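Local atomic coordinates of N-alpha-acetyltransferase (Sulfolobus solfataricus P2, PDB entry 4R3K), a protein that transfers the acetyl group of acetyl-CoA to the free alpha-amino group of protein N termini, with a preference for those beginning in serine. Residues 67-72 with 88-93; 21-26 with 37-42. All coordinates share one frame; numbering follows the deposited sequence.

Contact 1: 67-72 with 88-93; sequences MPRIEW and HVVSIA. With COA (coenzyme A), chain B.
Met67 and Ser91 pair across the antiparallel strands 61-72 and 83-94 where the register slips by one residue. Met67 N gives a nearly straight bond to Ser91 O (2.8 Å, 176° at the hydrogen), while Met67 O accepts from both Val90 N at 2.9 Å and Ser91 N at 3.3 Å. Two residues facing one make a classic beta bulge. This end is closely packed: the Met67 chain bends at its last torsion and lays CE against Ser91 CB at 3.7 Å and Val90 CG1, with helix 39-49 closing over the sulfur end. Ser91 OG turns to the Tyr65 hydroxyl. At the next hydrogen-bonded pair, Arg69 and His88 exchange two backbone bonds, and Arg69 CB rests on Val90 CG2.

Beyond them the contact loosens toward solvent. Arg69 runs out extended beside the His88 side chain, its guanidinium within 17° of the ring plane. Glu71 OE2 takes the His88 ND1 hydrogen at 3.1 Å; it lies in the imidazole plane, but ND1 approaches from above the carboxylate, which stands 73° to the ring. The same OE2 is 3.2 Å from Arg69 NE, a pairing of charges without a directed N-H, and OE1 binds the Tyr125 hydroxyl. With an alanine at Glu71, His88 ND1, the arginine and the Tyr125 hydroxyl would probably lose their carboxylate partner, leaving the imidazole less firmly set.

Past the bulge, Ile92 O accepts N4P of coenzyme A at 2.8 Å, as expected where strands 83-94 and 123-129 splay in the GNAT fold to take the pantetheine arm. His88 NE2 is hydrogen-bonded to Glu127, the other zinc-binding residue, and the ring stacks on Tyr125, consistent with Glu71 as a second-shell residue that sets the ring of a zinc ligand.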
# COMPACT_ATOMS: atom_id res chain seq x y z
N MET A 67 0.80 4.00 -1.90
CA MET A 67 2.16 4.50 -1.65
C MET A 67 3.09 3.36 -1.20
O MET A 67 2.86 2.71 -0.18
CB MET A 67 2.13 5.63 -0.61
CG MET A 67 3.50 6.24 -0.29
SD MET A 67 3.40 7.82 0.64
CE MET A 67 2.41 7.36 2.07
N PRO A 68 4.16 3.11 -1.96
CA PRO A 68 5.03 1.98 -1.65
C PRO A 68 6.36 2.41 -1.05
O PRO A 68 6.70 3.59 -1.05
CB PRO A 68 5.27 1.38 -3.03
CG PRO A 68 5.49 2.65 -3.86
CD PRO A 68 4.51 3.69 -3.27
N ARG A 69 7.12 1.43 -0.61
CA ARG A 69 8.50 1.62 -0.18
C ARG A 69 9.25 0.34 -0.56
O ARG A 69 8.75 -0.75 -0.38
CB ARG A 69 8.53 1.92 1.32
CG ARG A 69 9.87 1.94 1.99
CD ARG A 69 9.57 1.86 3.47
NE ARG A 69 10.71 2.06 4.34
CZ ARG A 69 10.64 1.96 5.67
NH1 ARG A 69 9.48 1.66 6.23
NH2 ARG A 69 11.71 2.16 6.42
N ILE A 70 10.45 0.48 -1.12
CA ILE A 70 11.22 -0.68 -1.52
C ILE A 70 12.32 -0.92 -0.49
O ILE A 70 12.99 0.01 -0.08
CB ILE A 70 11.83 -0.48 -2.92
CG1 ILE A 70 10.74 -0.16 -3.94
CG2 ILE A 70 12.61 -1.73 -3.34
CD1 ILE A 70 9.73 -1.29 -4.11
N GLU A 71 12.49 -2.16 -0.06
CA GLU A 71 13.41 -2.44 1.04
C GLU A 71 14.33 -3.62 0.73
O GLU A 71 14.07 -4.42 -0.17
CB GLU A 71 12.61 -2.72 2.31
CG GLU A 71 11.63 -1.61 2.66
CD GLU A 71 10.67 -1.98 3.77
OE1 GLU A 71 10.50 -3.20 4.04
OE2 GLU A 71 10.09 -1.06 4.36
N TRP A 72 15.43 -3.71 1.47
CA TRP A 72 16.29 -4.88 1.37
C TRP A 72 16.60 -5.38 2.77
O TRP A 72 17.12 -4.64 3.59
CB TRP A 72 17.59 -4.58 0.62
CG TRP A 72 18.49 -5.78 0.50
CD1 TRP A 72 18.31 -6.87 -0.32
CD2 TRP A 72 19.71 -6.01 1.20
NE1 TRP A 72 19.35 -7.76 -0.15
CE2 TRP A 72 20.22 -7.25 0.77
CE3 TRP A 72 20.42 -5.28 2.17
CZ2 TRP A 72 21.41 -7.78 1.27
CZ3 TRP A 72 21.60 -5.80 2.66
CH2 TRP A 72 22.09 -7.04 2.21
N HIS A 88 6.99 -2.82 0.25
CA HIS A 88 6.18 -2.53 1.42
C HIS A 88 5.07 -1.57 1.02
O HIS A 88 5.33 -0.50 0.47
CB HIS A 88 7.06 -1.94 2.53
CG HIS A 88 6.38 -1.78 3.85
ND1 HIS A 88 7.04 -1.33 4.97
CD2 HIS A 88 5.10 -2.02 4.24
CE1 HIS A 88 6.19 -1.29 5.99
NE2 HIS A 88 5.01 -1.70 5.57
N VAL A 89 3.82 -1.96 1.26
CA VAL A 89 2.69 -1.05 1.08
C VAL A 89 2.59 -0.18 2.31
O VAL A 89 2.22 -0.65 3.38
CB VAL A 89 1.37 -1.81 0.84
CG1 VAL A 89 0.24 -0.82 0.57
CG2 VAL A 89 1.52 -2.76 -0.33
N VAL A 90 2.97 1.08 2.17
CA VAL A 90 2.96 2.01 3.29
C VAL A 90 1.55 2.53 3.51
O VAL A 90 1.10 2.73 4.64
CB VAL A 90 3.92 3.18 3.06
CG1 VAL A 90 3.79 4.22 4.17
CG2 VAL A 90 5.36 2.68 2.97
N SER A 91 0.83 2.74 2.41
CA SER A 91 -0.47 3.37 2.52
C SER A 91 -1.31 3.07 1.29
O SER A 91 -0.82 3.13 0.17
CB SER A 91 -0.28 4.88 2.70
OG SER A 91 -1.47 5.52 3.09
N ILE A 92 -2.58 2.74 1.50
CA ILE A 92 -3.51 2.63 0.38
C ILE A 92 -4.90 3.06 0.85
O ILE A 92 -5.31 2.77 1.98
CB ILE A 92 -3.54 1.20 -0.20
CG1 ILE A 92 -4.59 1.09 -1.32
CG2 ILE A 92 -3.79 0.18 0.90
CD1 ILE A 92 -4.50 -0.19 -2.14
N ALA A 93 -5.61 3.78 -0.01
CA ALA A 93 -6.94 4.29 0.36
C ALA A 93 -7.74 4.63 -0.89
O ALA A 93 -7.18 5.02 -1.91
CB ALA A 93 -6.81 5.52 1.25
N1A COA B . -16.50 -5.66 2.86
C2A COA B . -16.17 -6.95 2.51
N3A COA B . -15.23 -7.18 1.52
C4A COA B . -14.63 -6.13 0.90
C5A COA B . -14.97 -4.82 1.24
C6A COA B . -15.91 -4.59 2.22
N6A COA B . -16.35 -3.35 2.44
N7A COA B . -14.24 -3.99 0.46
C8A COA B . -13.46 -4.74 -0.36
N9A COA B . -13.70 -6.06 -0.09
C1B COA B . -13.15 -7.23 -0.79
C2B COA B . -14.21 -7.72 -1.74
O2B COA B . -14.02 -9.10 -1.92
C3B COA B . -13.89 -7.02 -3.03
O3B COA B . -14.39 -7.77 -4.11
P3B COA B . -15.97 -7.66 -4.47
O7A COA B . -16.21 -8.38 -5.78
O8A COA B . -16.35 -6.20 -4.61
O9A COA B . -16.80 -8.29 -3.38
C4B COA B . -12.37 -6.98 -2.98
O4B COA B . -12.07 -6.84 -1.61
C5B COA B . -11.73 -5.83 -3.73
O5B COA B . -12.47 -4.66 -3.52
P1A COA B . -11.95 -3.32 -4.21
O1A COA B . -13.11 -2.65 -4.94
O2A COA B . -10.77 -3.59 -5.10
O3A COA B . -11.52 -2.44 -2.94
P2A COA B . -11.89 -0.89 -2.79
O4A COA B . -13.32 -0.69 -2.36
O5A COA B . -11.58 -0.17 -4.07
O6A COA B . -10.95 -0.38 -1.58
CBP COA B . -10.09 -0.32 0.63
CCP COA B . -10.65 -1.21 -0.48
CDP COA B . -9.84 -1.20 1.85
CEP COA B . -8.78 0.32 0.16
CAP COA B . -11.11 0.78 0.92
OAP COA B . -12.22 0.25 1.63
C9P COA B . -10.55 1.89 1.77
O9P COA B . -9.96 3.01 1.16
N8P COA B . -10.65 1.76 3.09
C7P COA B . -10.22 2.81 3.99
C6P COA B . -8.69 2.99 3.99
C5P COA B . -8.01 1.72 4.47
O5P COA B . -8.52 1.04 5.38
N4P COA B . -6.87 1.39 3.86
C3P COA B . -6.21 0.13 4.16
C2P COA B . -5.28 0.21 5.36
S1P COA B . -4.08 -1.15 5.41

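Contact 2: 21-26 with 37-42; sequences DIDQII and YPYYFF
Tyr39 and Phe42, one turn apart on helix 39-49, present their rings to Ile22, Ile25 and Ile26 of helix 22-32, and apolar contacts carry most of the interface. The Tyr39 ring reaches over the neighbouring helix because its CG stands opposite the backbone N (chi1 -178°). Ile22 and Ile26, a turn apart, both lie roughly perpendicular to this side chain: Ile22 CG2 meets CE2 of Tyr39 at 3.5 Å, and Ile26 CD1 meets CD2 of Tyr39 at 3.6 Å. Both methyls approach the ring obliquely. Asp23 lies farther toward the solvent side, where its OD1 comes to the edge of the Tyr39 ring, 3.8 Å from CE2, with the carboxylate turned 48° from the ring plane.

Phe42 goes deeper. Its CG lies beside the backbone N (chi1 -74°), which directs the ring against the isoleucines and toward the sheet. Ile25 and Phe42 run antiparallel alongside one another, bringing Ile25 CG2 to 3.6 Å from Phe42 CE1. On the same side of the ring plane, but by its CD2 and CE2 atoms, Ile26 CG1 lies 3.8 Å from Phe42 CD2, and the two side chains cross at a slant. Nearer the backbone, Ile22 CD1 touches Phe42 CB at 4.0 Å. Phe42 is thus held by three branched side chains, Ile26 being shared with the Tyr39 ring, while Ile25 also packs on Tyr65 of strand 61-72 and on Phe53.

Pro38 occupies the N-cap position of the second helix, directly after Tyr37, a substrate-binding residue. Helices 22-32 and 39-49, packed on one face of the central sheet and joined by the loop that carries Glu35 and Tyr37, are the helical pair that follows the first strand in GNAT acetyltransferases, which in N-terminal acetyltransferases borders the peptide-binding site.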
# COMPACT_ATOMS: atom_id res chain seq x y z
N ASP A 21 -0.34 15.74 -7.75
CA ASP A 21 -1.37 14.91 -7.13
C ASP A 21 -1.31 14.92 -5.60
O ASP A 21 -2.27 14.53 -4.94
CB ASP A 21 -1.25 13.45 -7.59
CG ASP A 21 -1.43 13.29 -9.09
OD1 ASP A 21 -2.25 14.03 -9.69
OD2 ASP A 21 -0.77 12.40 -9.66
N ILE A 22 -0.18 15.33 -5.03
CA ILE A 22 0.07 15.14 -3.60
C ILE A 22 -1.00 15.76 -2.70
O ILE A 22 -1.44 15.13 -1.75
CB ILE A 22 1.44 15.74 -3.19
CG1 ILE A 22 2.57 15.00 -3.91
CG2 ILE A 22 1.63 15.62 -1.69
CD1 ILE A 22 2.64 13.56 -3.56
N ASP A 23 -1.39 16.99 -3.02
CA ASP A 23 -2.43 17.67 -2.25
C ASP A 23 -3.73 16.86 -2.18
O ASP A 23 -4.34 16.77 -1.12
CB ASP A 23 -2.69 19.05 -2.85
CG ASP A 23 -1.63 20.07 -2.43
OD1 ASP A 23 -0.93 19.84 -1.42
OD2 ASP A 23 -1.49 21.11 -3.11
N GLN A 24 -4.14 16.25 -3.29
CA GLN A 24 -5.37 15.45 -3.30
C GLN A 24 -5.18 14.16 -2.51
O GLN A 24 -6.07 13.73 -1.79
CB GLN A 24 -5.81 15.12 -4.73
CG GLN A 24 -6.50 16.27 -5.45
CD GLN A 24 -6.65 16.01 -6.93
OE1 GLN A 24 -7.61 15.37 -7.36
NE2 GLN A 24 -5.70 16.50 -7.72
N ILE A 25 -4.01 13.54 -2.68
CA ILE A 25 -3.67 12.33 -1.95
C ILE A 25 -3.78 12.58 -0.47
O ILE A 25 -4.37 11.77 0.27
CB ILE A 25 -2.25 11.85 -2.30
CG1 ILE A 25 -2.23 11.24 -3.71
CG2 ILE A 25 -1.77 10.84 -1.25
CD1 ILE A 25 -0.82 10.99 -4.26
N ILE A 26 -3.25 13.72 -0.03
CA ILE A 26 -3.22 14.04 1.39
C ILE A 26 -4.62 14.18 1.94
O ILE A 26 -4.91 13.70 3.04
CB ILE A 26 -2.40 15.34 1.65
CG1 ILE A 26 -0.91 15.07 1.42
CG2 ILE A 26 -2.64 15.86 3.08
CD1 ILE A 26 -0.05 16.27 1.59
N TYR A 37 0.40 11.20 7.50
CA TYR A 37 1.78 11.55 7.25
C TYR A 37 1.90 13.00 6.74
O TYR A 37 1.01 13.50 6.06
CB TYR A 37 2.37 10.56 6.25
CG TYR A 37 2.44 9.12 6.75
CD1 TYR A 37 3.29 8.77 7.79
CD2 TYR A 37 1.66 8.12 6.17
CE1 TYR A 37 3.37 7.47 8.25
CE2 TYR A 37 1.74 6.80 6.62
CZ TYR A 37 2.60 6.49 7.67
OH TYR A 37 2.70 5.19 8.15
N PRO A 38 3.01 13.67 7.07
CA PRO A 38 3.25 15.04 6.60
C PRO A 38 3.55 15.11 5.10
O PRO A 38 3.97 14.11 4.52
CB PRO A 38 4.46 15.47 7.41
CG PRO A 38 5.21 14.21 7.61
CD PRO A 38 4.17 13.14 7.80
N TYR A 39 3.33 16.28 4.51
CA TYR A 39 3.58 16.51 3.09
C TYR A 39 4.95 15.99 2.61
O TYR A 39 5.02 15.35 1.57
CB TYR A 39 3.44 18.01 2.78
CG TYR A 39 3.64 18.40 1.31
CD1 TYR A 39 4.90 18.70 0.81
CD2 TYR A 39 2.56 18.47 0.44
CE1 TYR A 39 5.08 19.06 -0.52
CE2 TYR A 39 2.73 18.83 -0.90
CZ TYR A 39 3.99 19.12 -1.37
OH TYR A 39 4.17 19.47 -2.69
N TYR A 40 6.03 16.28 3.35
CA TYR A 40 7.36 15.87 2.88
C TYR A 40 7.53 14.33 2.77
O TYR A 40 8.34 13.84 1.99
CB TYR A 40 8.46 16.44 3.79
CG TYR A 40 8.55 15.85 5.18
CD1 TYR A 40 9.14 14.60 5.39
CD2 TYR A 40 8.09 16.55 6.28
CE1 TYR A 40 9.24 14.06 6.66
CE2 TYR A 40 8.19 16.03 7.57
CZ TYR A 40 8.76 14.77 7.74
OH TYR A 40 8.85 14.24 8.99
N PHE A 41 6.77 13.61 3.58
CA PHE A 41 6.83 12.15 3.63
C PHE A 41 6.30 11.59 2.31
O PHE A 41 6.90 10.69 1.72
CB PHE A 41 6.03 11.65 4.82
CG PHE A 41 6.01 10.16 5.01
CD1 PHE A 41 6.90 9.54 5.86
CD2 PHE A 41 5.03 9.39 4.39
CE1 PHE A 41 6.85 8.17 6.07
CE2 PHE A 41 4.98 8.02 4.59
CZ PHE A 41 5.89 7.41 5.43
N PHE A 42 5.20 12.16 1.83
CA PHE A 42 4.63 11.77 0.53
C PHE A 42 5.58 12.07 -0.61
O PHE A 42 5.76 11.26 -1.52
CB PHE A 42 3.30 12.49 0.28
CG PHE A 42 2.18 11.95 1.10
CD1 PHE A 42 1.53 10.80 0.73
CD2 PHE A 42 1.79 12.59 2.26
CE1 PHE A 42 0.49 10.30 1.50
CE2 PHE A 42 0.76 12.09 3.03
CZ PHE A 42 0.11 10.96 2.64

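How the contacts relate
From the N terminus, contact 2 comes first: it closes the ten-residue connection between 21-26 and 37-42, folding helix 39-49 back against helix 22-32. The chain then passes through strand 54-58 and enters the hairpin of strands 61-72 and 83-94, whose arms contact 1 joins across fifteen residues. The two closures follow in series, neither nested nor crossed. Their side chains nevertheless meet: Met67 SD packs 3.5 Å from Phe42 CD1, and Val90 CG1 lies near both Phe41 and Tyr37. The helical pair is thereby seated on the central strands, bringing substrate-binding Tyr37 beside the strand that carries His88 and the coenzyme A contacts of Ile92 and Ala93.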